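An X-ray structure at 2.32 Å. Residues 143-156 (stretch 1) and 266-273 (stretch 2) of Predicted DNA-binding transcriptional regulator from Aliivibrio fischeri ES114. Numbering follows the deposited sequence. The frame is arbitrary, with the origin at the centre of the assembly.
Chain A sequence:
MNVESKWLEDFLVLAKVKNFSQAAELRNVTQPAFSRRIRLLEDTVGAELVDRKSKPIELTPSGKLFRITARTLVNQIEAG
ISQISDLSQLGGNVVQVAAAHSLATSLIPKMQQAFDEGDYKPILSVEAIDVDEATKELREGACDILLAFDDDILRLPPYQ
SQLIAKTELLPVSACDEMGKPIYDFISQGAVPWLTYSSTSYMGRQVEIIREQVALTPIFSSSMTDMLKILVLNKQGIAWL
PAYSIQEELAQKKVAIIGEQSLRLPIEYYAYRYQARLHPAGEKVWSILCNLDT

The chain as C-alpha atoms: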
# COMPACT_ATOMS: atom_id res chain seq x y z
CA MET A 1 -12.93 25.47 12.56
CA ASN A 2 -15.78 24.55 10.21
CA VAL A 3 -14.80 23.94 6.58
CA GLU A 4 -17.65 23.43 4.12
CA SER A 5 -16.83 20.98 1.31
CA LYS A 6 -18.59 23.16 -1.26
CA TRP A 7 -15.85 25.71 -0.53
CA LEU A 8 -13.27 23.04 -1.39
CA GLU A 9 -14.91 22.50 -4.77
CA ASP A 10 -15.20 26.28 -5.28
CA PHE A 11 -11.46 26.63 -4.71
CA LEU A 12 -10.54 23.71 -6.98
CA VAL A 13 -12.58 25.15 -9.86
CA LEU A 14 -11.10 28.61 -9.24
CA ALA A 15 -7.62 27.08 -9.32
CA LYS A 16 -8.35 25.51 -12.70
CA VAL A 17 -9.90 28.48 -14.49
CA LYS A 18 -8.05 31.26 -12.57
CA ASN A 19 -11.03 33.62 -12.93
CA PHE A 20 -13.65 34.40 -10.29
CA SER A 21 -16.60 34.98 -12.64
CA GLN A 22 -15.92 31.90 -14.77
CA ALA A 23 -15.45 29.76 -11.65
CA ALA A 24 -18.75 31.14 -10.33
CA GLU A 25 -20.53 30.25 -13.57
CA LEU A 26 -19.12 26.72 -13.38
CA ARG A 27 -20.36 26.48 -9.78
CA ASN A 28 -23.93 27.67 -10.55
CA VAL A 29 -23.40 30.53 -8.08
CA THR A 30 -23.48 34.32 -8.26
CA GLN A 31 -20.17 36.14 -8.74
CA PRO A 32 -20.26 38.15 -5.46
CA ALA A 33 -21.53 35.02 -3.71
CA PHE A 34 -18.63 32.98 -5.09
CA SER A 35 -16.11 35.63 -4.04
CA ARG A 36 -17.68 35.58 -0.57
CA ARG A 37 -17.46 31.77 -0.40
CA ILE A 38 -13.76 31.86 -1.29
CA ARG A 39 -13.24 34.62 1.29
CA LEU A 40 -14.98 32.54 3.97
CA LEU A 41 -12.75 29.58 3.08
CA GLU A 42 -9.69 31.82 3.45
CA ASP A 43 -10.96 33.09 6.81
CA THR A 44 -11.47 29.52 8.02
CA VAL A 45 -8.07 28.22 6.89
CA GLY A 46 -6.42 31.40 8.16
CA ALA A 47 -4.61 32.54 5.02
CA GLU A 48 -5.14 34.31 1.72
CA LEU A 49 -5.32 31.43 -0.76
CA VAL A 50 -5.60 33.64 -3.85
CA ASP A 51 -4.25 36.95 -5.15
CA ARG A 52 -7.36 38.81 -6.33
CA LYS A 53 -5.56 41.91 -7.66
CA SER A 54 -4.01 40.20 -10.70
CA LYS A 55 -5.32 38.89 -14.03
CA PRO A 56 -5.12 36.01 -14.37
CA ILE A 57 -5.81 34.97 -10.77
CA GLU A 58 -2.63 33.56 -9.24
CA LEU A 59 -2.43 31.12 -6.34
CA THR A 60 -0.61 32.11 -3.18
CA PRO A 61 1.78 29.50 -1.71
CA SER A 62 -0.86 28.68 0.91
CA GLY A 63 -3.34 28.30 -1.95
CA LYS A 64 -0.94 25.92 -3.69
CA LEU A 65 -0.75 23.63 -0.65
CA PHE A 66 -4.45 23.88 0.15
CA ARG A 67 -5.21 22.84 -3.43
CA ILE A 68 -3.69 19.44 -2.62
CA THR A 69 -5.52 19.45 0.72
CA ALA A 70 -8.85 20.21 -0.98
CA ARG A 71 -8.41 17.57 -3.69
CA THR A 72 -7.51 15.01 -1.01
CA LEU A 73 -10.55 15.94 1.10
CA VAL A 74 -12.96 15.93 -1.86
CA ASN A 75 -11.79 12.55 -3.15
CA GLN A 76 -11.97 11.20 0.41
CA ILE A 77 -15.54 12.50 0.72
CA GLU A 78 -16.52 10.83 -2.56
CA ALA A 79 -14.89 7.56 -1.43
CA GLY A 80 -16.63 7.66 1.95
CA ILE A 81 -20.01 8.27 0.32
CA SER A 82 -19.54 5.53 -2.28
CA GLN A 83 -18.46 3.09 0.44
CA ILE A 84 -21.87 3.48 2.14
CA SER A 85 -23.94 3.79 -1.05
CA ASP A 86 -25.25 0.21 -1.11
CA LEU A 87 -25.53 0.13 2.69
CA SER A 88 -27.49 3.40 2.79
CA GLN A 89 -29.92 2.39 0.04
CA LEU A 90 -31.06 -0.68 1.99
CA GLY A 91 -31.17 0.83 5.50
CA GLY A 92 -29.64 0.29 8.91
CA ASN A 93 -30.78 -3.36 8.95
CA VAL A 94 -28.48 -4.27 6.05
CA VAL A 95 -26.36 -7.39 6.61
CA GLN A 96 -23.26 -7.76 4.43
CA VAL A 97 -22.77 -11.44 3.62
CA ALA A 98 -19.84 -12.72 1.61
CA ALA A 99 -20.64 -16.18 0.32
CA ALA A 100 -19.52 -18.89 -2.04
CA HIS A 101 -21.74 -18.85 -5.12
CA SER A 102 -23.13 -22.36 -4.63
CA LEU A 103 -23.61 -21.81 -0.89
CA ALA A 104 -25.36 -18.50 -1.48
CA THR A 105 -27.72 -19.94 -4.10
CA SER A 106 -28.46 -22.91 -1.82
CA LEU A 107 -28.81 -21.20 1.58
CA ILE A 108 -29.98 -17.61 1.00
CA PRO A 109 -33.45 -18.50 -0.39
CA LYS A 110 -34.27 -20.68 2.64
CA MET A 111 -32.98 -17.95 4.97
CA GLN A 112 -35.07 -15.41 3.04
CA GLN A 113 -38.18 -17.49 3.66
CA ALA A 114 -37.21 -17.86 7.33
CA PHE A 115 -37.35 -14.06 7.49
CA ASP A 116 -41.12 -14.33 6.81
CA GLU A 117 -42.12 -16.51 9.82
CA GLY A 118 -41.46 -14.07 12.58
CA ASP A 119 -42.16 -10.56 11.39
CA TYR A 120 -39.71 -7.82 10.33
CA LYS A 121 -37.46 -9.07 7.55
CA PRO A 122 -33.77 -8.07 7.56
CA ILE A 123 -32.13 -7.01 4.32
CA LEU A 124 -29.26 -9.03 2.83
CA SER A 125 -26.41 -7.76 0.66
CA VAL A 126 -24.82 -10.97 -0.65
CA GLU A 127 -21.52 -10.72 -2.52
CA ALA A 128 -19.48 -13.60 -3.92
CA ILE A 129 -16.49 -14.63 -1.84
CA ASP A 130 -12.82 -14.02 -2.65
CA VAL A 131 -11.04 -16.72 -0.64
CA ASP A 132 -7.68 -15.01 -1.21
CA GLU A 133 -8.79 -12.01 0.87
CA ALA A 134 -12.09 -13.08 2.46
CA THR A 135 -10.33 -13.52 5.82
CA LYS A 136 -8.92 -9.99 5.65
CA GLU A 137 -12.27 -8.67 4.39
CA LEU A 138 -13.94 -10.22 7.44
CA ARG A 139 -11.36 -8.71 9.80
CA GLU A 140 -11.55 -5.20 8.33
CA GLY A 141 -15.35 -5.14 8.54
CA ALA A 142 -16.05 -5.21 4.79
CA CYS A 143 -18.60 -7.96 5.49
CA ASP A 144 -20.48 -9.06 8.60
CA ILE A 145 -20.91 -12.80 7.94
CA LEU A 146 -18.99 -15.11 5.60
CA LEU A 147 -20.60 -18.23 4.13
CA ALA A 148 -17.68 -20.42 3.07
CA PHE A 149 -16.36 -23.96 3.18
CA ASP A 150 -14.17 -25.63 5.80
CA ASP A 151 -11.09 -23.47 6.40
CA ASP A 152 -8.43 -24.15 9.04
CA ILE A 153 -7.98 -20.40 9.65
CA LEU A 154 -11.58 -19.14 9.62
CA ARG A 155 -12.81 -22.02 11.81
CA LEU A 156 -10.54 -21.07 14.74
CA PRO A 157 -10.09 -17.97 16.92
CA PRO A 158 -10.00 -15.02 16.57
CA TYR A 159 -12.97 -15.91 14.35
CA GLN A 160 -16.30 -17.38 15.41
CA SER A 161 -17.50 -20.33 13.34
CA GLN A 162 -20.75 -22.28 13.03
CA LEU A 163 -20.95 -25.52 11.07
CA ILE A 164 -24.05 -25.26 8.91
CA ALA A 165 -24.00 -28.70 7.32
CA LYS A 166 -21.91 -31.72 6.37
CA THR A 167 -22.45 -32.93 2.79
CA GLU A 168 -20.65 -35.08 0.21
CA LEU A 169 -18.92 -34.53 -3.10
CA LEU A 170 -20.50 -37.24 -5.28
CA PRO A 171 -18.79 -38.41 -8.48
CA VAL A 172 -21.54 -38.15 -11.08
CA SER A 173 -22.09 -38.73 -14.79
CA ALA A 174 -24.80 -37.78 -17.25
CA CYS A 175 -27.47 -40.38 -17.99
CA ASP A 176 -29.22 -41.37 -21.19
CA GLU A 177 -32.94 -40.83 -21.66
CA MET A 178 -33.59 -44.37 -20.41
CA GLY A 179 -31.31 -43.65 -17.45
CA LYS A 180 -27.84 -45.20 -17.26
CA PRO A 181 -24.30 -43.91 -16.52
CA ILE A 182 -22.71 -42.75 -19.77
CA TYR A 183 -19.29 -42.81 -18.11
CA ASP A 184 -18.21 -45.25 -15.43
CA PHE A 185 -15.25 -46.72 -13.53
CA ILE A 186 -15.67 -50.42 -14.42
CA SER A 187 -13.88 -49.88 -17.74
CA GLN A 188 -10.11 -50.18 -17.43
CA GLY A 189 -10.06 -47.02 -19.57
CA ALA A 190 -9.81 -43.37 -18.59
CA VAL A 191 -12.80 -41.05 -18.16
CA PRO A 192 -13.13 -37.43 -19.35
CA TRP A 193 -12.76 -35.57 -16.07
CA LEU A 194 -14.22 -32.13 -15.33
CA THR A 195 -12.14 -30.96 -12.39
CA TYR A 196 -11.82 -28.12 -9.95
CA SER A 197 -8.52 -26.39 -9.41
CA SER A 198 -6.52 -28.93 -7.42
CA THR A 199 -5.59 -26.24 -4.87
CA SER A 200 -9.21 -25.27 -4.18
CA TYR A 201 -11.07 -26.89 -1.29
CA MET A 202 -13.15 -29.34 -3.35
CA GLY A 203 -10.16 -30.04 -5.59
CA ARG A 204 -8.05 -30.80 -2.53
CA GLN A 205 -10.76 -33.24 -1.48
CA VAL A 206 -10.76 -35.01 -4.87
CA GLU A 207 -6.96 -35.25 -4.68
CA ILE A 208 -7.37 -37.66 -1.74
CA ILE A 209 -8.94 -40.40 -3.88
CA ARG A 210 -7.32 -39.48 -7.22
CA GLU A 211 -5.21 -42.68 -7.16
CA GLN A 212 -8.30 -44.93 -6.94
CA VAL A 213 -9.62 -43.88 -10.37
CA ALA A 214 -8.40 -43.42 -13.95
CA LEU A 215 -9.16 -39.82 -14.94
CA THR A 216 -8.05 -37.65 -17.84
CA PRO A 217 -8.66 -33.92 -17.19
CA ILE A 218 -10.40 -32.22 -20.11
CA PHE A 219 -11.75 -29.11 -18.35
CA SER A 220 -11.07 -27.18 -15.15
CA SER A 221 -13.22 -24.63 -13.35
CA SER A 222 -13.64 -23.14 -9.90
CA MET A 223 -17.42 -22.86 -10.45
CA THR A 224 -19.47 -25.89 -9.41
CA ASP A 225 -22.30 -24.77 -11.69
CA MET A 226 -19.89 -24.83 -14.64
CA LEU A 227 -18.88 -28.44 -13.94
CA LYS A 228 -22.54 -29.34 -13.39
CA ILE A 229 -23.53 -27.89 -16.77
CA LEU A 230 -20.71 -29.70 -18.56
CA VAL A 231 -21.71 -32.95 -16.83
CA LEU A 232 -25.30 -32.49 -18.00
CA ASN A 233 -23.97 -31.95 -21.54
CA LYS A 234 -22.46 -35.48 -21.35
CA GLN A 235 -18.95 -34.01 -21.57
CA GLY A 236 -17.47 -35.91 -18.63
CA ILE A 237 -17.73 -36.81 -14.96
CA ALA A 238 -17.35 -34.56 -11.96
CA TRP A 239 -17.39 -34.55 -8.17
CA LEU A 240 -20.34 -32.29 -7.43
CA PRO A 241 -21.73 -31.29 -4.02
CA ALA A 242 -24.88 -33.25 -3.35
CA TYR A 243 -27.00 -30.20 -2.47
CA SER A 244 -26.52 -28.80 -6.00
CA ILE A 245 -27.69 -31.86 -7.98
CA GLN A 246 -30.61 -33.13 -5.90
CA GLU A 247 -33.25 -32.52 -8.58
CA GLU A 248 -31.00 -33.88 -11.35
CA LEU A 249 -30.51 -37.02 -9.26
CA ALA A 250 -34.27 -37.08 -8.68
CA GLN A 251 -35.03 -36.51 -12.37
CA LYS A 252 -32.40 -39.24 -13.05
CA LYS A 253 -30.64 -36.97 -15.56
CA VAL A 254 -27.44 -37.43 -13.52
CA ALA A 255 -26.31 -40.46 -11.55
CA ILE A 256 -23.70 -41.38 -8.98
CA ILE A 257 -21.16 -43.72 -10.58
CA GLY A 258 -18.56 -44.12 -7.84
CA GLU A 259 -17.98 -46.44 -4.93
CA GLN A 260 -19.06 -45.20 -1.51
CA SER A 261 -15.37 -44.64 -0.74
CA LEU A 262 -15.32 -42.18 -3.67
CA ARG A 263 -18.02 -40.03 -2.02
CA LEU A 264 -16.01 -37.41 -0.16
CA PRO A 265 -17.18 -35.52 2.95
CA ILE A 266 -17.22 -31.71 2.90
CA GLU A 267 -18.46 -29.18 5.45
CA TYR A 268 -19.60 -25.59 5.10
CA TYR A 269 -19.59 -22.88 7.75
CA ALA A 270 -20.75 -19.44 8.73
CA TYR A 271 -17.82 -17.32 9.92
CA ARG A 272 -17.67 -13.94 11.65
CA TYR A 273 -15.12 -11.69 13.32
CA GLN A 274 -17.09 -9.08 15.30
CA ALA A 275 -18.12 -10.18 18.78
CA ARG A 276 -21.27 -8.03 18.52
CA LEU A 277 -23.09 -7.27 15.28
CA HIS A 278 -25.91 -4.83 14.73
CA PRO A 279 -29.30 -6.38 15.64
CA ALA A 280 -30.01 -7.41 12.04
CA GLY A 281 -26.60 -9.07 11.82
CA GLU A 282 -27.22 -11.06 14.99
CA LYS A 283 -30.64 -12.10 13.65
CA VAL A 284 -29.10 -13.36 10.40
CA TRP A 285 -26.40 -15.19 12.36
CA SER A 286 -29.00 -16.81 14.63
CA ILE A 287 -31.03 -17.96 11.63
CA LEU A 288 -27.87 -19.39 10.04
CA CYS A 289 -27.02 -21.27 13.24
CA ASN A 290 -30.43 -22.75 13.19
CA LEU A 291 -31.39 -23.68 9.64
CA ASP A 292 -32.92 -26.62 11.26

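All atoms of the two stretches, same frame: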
# COMPACT_ATOMS: atom_id res chain seq x y z
N CYS A 143 -17.40 -7.14 5.45
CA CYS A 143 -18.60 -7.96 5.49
C CYS A 143 -18.83 -8.41 6.93
O CYS A 143 -17.89 -8.53 7.72
CB CYS A 143 -18.51 -9.18 4.56
SG CYS A 143 -17.17 -10.32 4.93
N ASP A 144 -20.10 -8.65 7.26
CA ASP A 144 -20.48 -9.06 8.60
C ASP A 144 -20.38 -10.57 8.80
O ASP A 144 -19.86 -11.02 9.83
CB ASP A 144 -21.90 -8.59 8.91
CG ASP A 144 -22.08 -7.10 8.72
OD1 ASP A 144 -21.18 -6.34 9.12
OD2 ASP A 144 -23.12 -6.69 8.16
N ILE A 145 -20.86 -11.35 7.84
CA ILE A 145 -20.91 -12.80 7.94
C ILE A 145 -20.41 -13.40 6.64
O ILE A 145 -20.77 -12.93 5.55
CB ILE A 145 -22.34 -13.30 8.26
CG1 ILE A 145 -22.81 -12.74 9.61
CG2 ILE A 145 -22.40 -14.82 8.26
CD1 ILE A 145 -24.29 -12.88 9.84
N LEU A 146 -19.57 -14.43 6.75
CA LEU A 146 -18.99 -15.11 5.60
C LEU A 146 -19.56 -16.52 5.51
O LEU A 146 -19.52 -17.26 6.49
CB LEU A 146 -17.47 -15.16 5.72
CG LEU A 146 -16.70 -15.98 4.68
CD1 LEU A 146 -17.03 -15.49 3.29
CD2 LEU A 146 -15.21 -15.88 4.94
N LEU A 147 -20.10 -16.87 4.36
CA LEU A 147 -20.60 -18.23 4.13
C LEU A 147 -19.58 -18.93 3.24
O LEU A 147 -19.50 -18.67 2.04
CB LEU A 147 -21.98 -18.21 3.49
CG LEU A 147 -23.22 -18.15 4.39
CD1 LEU A 147 -23.18 -16.95 5.32
CD2 LEU A 147 -24.48 -18.13 3.55
N ALA A 148 -18.77 -19.81 3.83
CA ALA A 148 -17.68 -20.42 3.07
C ALA A 148 -17.54 -21.87 3.48
O ALA A 148 -18.29 -22.38 4.31
CB ALA A 148 -16.38 -19.64 3.27
N PHE A 149 -16.59 -22.56 2.86
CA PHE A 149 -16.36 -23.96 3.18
C PHE A 149 -15.30 -24.09 4.27
O PHE A 149 -14.71 -23.11 4.72
CB PHE A 149 -15.95 -24.74 1.92
CG PHE A 149 -17.05 -24.85 0.90
CD1 PHE A 149 -18.04 -25.81 1.03
CD2 PHE A 149 -17.10 -23.98 -0.17
CE1 PHE A 149 -19.05 -25.91 0.09
CE2 PHE A 149 -18.11 -24.08 -1.11
CZ PHE A 149 -19.08 -25.04 -0.98
N ASP A 150 -15.07 -25.33 4.70
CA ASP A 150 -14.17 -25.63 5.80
C ASP A 150 -12.79 -25.02 5.57
O ASP A 150 -12.14 -25.30 4.57
CB ASP A 150 -14.06 -27.15 5.97
CG ASP A 150 -13.30 -27.55 7.23
OD1 ASP A 150 -13.16 -26.71 8.15
OD2 ASP A 150 -12.84 -28.71 7.30
N ASP A 151 -12.36 -24.18 6.51
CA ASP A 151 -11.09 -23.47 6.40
C ASP A 151 -10.40 -23.50 7.76
O ASP A 151 -10.98 -23.08 8.76
CB ASP A 151 -11.31 -22.03 5.94
CG ASP A 151 -10.01 -21.26 5.81
OD1 ASP A 151 -9.29 -21.47 4.81
OD2 ASP A 151 -9.71 -20.44 6.71
N ASP A 152 -9.16 -23.99 7.78
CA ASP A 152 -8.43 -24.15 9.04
C ASP A 152 -8.20 -22.82 9.75
O ASP A 152 -8.00 -22.82 10.97
CB ASP A 152 -7.09 -24.84 8.79
CG ASP A 152 -7.25 -26.30 8.39
OD1 ASP A 152 -8.30 -26.89 8.72
OD2 ASP A 152 -6.33 -26.85 7.74
N ILE A 153 -8.20 -21.70 9.03
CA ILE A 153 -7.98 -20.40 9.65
C ILE A 153 -9.29 -19.78 10.13
O ILE A 153 -9.39 -19.32 11.27
CB ILE A 153 -7.25 -19.46 8.66
CG1 ILE A 153 -5.83 -19.97 8.38
CG2 ILE A 153 -7.21 -18.04 9.20
CD1 ILE A 153 -5.73 -20.89 7.17
N LEU A 154 -10.31 -19.77 9.27
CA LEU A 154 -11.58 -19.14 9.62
C LEU A 154 -12.35 -19.92 10.68
O LEU A 154 -13.19 -19.33 11.36
CB LEU A 154 -12.44 -18.99 8.36
CG LEU A 154 -11.95 -17.94 7.36
CD1 LEU A 154 -12.61 -18.15 6.01
CD2 LEU A 154 -12.23 -16.54 7.88
N ARG A 155 -12.07 -21.21 10.84
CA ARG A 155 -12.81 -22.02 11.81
C ARG A 155 -12.34 -21.79 13.24
O ARG A 155 -13.08 -22.12 14.18
CB ARG A 155 -12.67 -23.50 11.45
CG ARG A 155 -13.74 -24.40 12.02
CD ARG A 155 -13.50 -25.86 11.66
NE ARG A 155 -12.18 -26.32 12.09
CZ ARG A 155 -11.17 -26.59 11.27
NH1 ARG A 155 -11.33 -26.46 9.96
NH2 ARG A 155 -10.01 -27.00 11.75
N LEU A 156 -11.16 -21.23 13.44
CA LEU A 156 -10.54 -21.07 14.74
C LEU A 156 -10.55 -19.61 15.19
O LEU A 156 -10.82 -18.71 14.39
CB LEU A 156 -9.09 -21.58 14.70
CG LEU A 156 -8.90 -23.07 14.43
CD1 LEU A 156 -7.42 -23.42 14.36
CD2 LEU A 156 -9.59 -23.90 15.50
N ILE A 266 -17.55 -33.13 2.84
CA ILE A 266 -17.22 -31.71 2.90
C ILE A 266 -18.13 -31.07 3.93
O ILE A 266 -19.20 -31.58 4.26
CB ILE A 266 -17.36 -31.00 1.53
CG1 ILE A 266 -18.75 -31.22 0.94
CG2 ILE A 266 -16.27 -31.45 0.57
CD1 ILE A 266 -18.99 -30.45 -0.35
N GLU A 267 -17.70 -29.92 4.46
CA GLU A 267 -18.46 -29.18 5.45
C GLU A 267 -18.49 -27.72 5.06
O GLU A 267 -17.51 -27.21 4.52
CB GLU A 267 -17.85 -29.32 6.85
CG GLU A 267 -17.67 -30.75 7.32
CD GLU A 267 -16.66 -30.87 8.44
OE1 GLU A 267 -16.10 -29.82 8.84
OE2 GLU A 267 -16.41 -32.00 8.91
N TYR A 268 -19.61 -27.03 5.31
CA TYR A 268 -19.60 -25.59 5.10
C TYR A 268 -20.07 -24.85 6.35
O TYR A 268 -20.88 -25.36 7.13
CB TYR A 268 -20.41 -25.16 3.86
CG TYR A 268 -21.79 -25.75 3.71
CD1 TYR A 268 -21.98 -26.96 3.06
CD2 TYR A 268 -22.91 -25.07 4.17
CE1 TYR A 268 -23.24 -27.50 2.90
CE2 TYR A 268 -24.17 -25.60 4.01
CZ TYR A 268 -24.33 -26.81 3.38
OH TYR A 268 -25.59 -27.34 3.22
N TYR A 269 -19.54 -23.64 6.51
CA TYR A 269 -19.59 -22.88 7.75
C TYR A 269 -20.06 -21.45 7.50
O TYR A 269 -19.90 -20.89 6.41
CB TYR A 269 -18.22 -22.80 8.41
CG TYR A 269 -17.70 -24.07 9.03
CD1 TYR A 269 -17.13 -25.07 8.24
CD2 TYR A 269 -17.74 -24.27 10.40
CE1 TYR A 269 -16.64 -26.23 8.80
CE2 TYR A 269 -17.25 -25.43 10.97
CZ TYR A 269 -16.70 -26.40 10.17
OH TYR A 269 -16.22 -27.55 10.75
N ALA A 270 -20.62 -20.88 8.56
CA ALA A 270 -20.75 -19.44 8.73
C ALA A 270 -19.61 -18.97 9.62
O ALA A 270 -19.34 -19.56 10.67
CB ALA A 270 -22.10 -19.08 9.35
N TYR A 271 -18.93 -17.90 9.19
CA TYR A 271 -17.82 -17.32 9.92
C TYR A 271 -18.11 -15.85 10.21
O TYR A 271 -18.82 -15.19 9.45
CB TYR A 271 -16.50 -17.42 9.14
CG TYR A 271 -16.09 -18.81 8.69
CD1 TYR A 271 -15.71 -19.78 9.62
CD2 TYR A 271 -16.05 -19.14 7.34
CE1 TYR A 271 -15.32 -21.04 9.22
CE2 TYR A 271 -15.66 -20.41 6.93
CZ TYR A 271 -15.29 -21.35 7.87
OH TYR A 271 -14.90 -22.61 7.48
N ARG A 272 -17.55 -15.35 11.30
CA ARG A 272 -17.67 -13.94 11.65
C ARG A 272 -16.45 -13.54 12.46
O ARG A 272 -15.71 -14.38 12.97
CB ARG A 272 -18.96 -13.66 12.42
CG ARG A 272 -19.13 -14.50 13.67
CD ARG A 272 -20.46 -14.24 14.35
NE ARG A 272 -20.45 -13.02 15.15
CZ ARG A 272 -21.51 -12.57 15.83
NH1 ARG A 272 -22.65 -13.24 15.80
NH2 ARG A 272 -21.42 -11.45 16.53
N TYR A 273 -16.23 -12.23 12.55
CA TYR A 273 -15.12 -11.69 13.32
C TYR A 273 -15.55 -10.75 14.44
O TYR A 273 -14.88 -10.71 15.47
CB TYR A 273 -14.14 -10.94 12.39
CG TYR A 273 -12.94 -10.38 13.12
CD1 TYR A 273 -11.89 -11.20 13.50
CD2 TYR A 273 -12.86 -9.03 13.44
CE1 TYR A 273 -10.79 -10.70 14.16
CE2 TYR A 273 -11.76 -8.51 14.11
CZ TYR A 273 -10.73 -9.35 14.46
OH TYR A 273 -9.63 -8.85 15.13
O HOH W 1 -17.58 -10.12 11.58

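Two antiparallel strands, 145-149 and 266-272, set the frame, and one tyrosine fills the hollow beside it. The ladder has the usual paired bonds: Leu146 N donates to Tyr271 O (2.9 Å) and Tyr271 N to Leu146 O (2.8 Å), and Ala148 and Tyr269 repeat the exchange, Ala148 N to Tyr269 O at 3.0 Å and Tyr269 N to Ala148 O at 2.8 Å.

Past the strand, the chain from Asp150 to Arg155 curls back and, with the strand's end at Phe149, makes a pocket on the face that carries Leu146, Ala148, Tyr269 and Tyr271. Tyr271 is the bump that fits it, with 165 Å² covered. Leu154 CB sits almost on the ring normal, 3.4 Å from the centroid of the Tyr271 ring, a CH-pi contact. The small Ala148 leaves room at the ring edge, its CB 3.8 Å from Tyr271 CE2. At the bottom, Tyr271 OH donates to Phe149 O (2.8 Å), so the tip pays its polar cost against backbone.

The loop braces its own shape: Asp151 OD2 accepts from Leu154 N at 2.7 Å, and Arg155 NH1 bridges to Asp150 OD1 at 2.6 Å. Arg155 CD then packs 3.3 Å from Tyr269 OH, which itself donates to Glu267 OE1 (3.0 Å). On the other face, Phe149 CD1 rests 3.7 Å from Tyr268 CB.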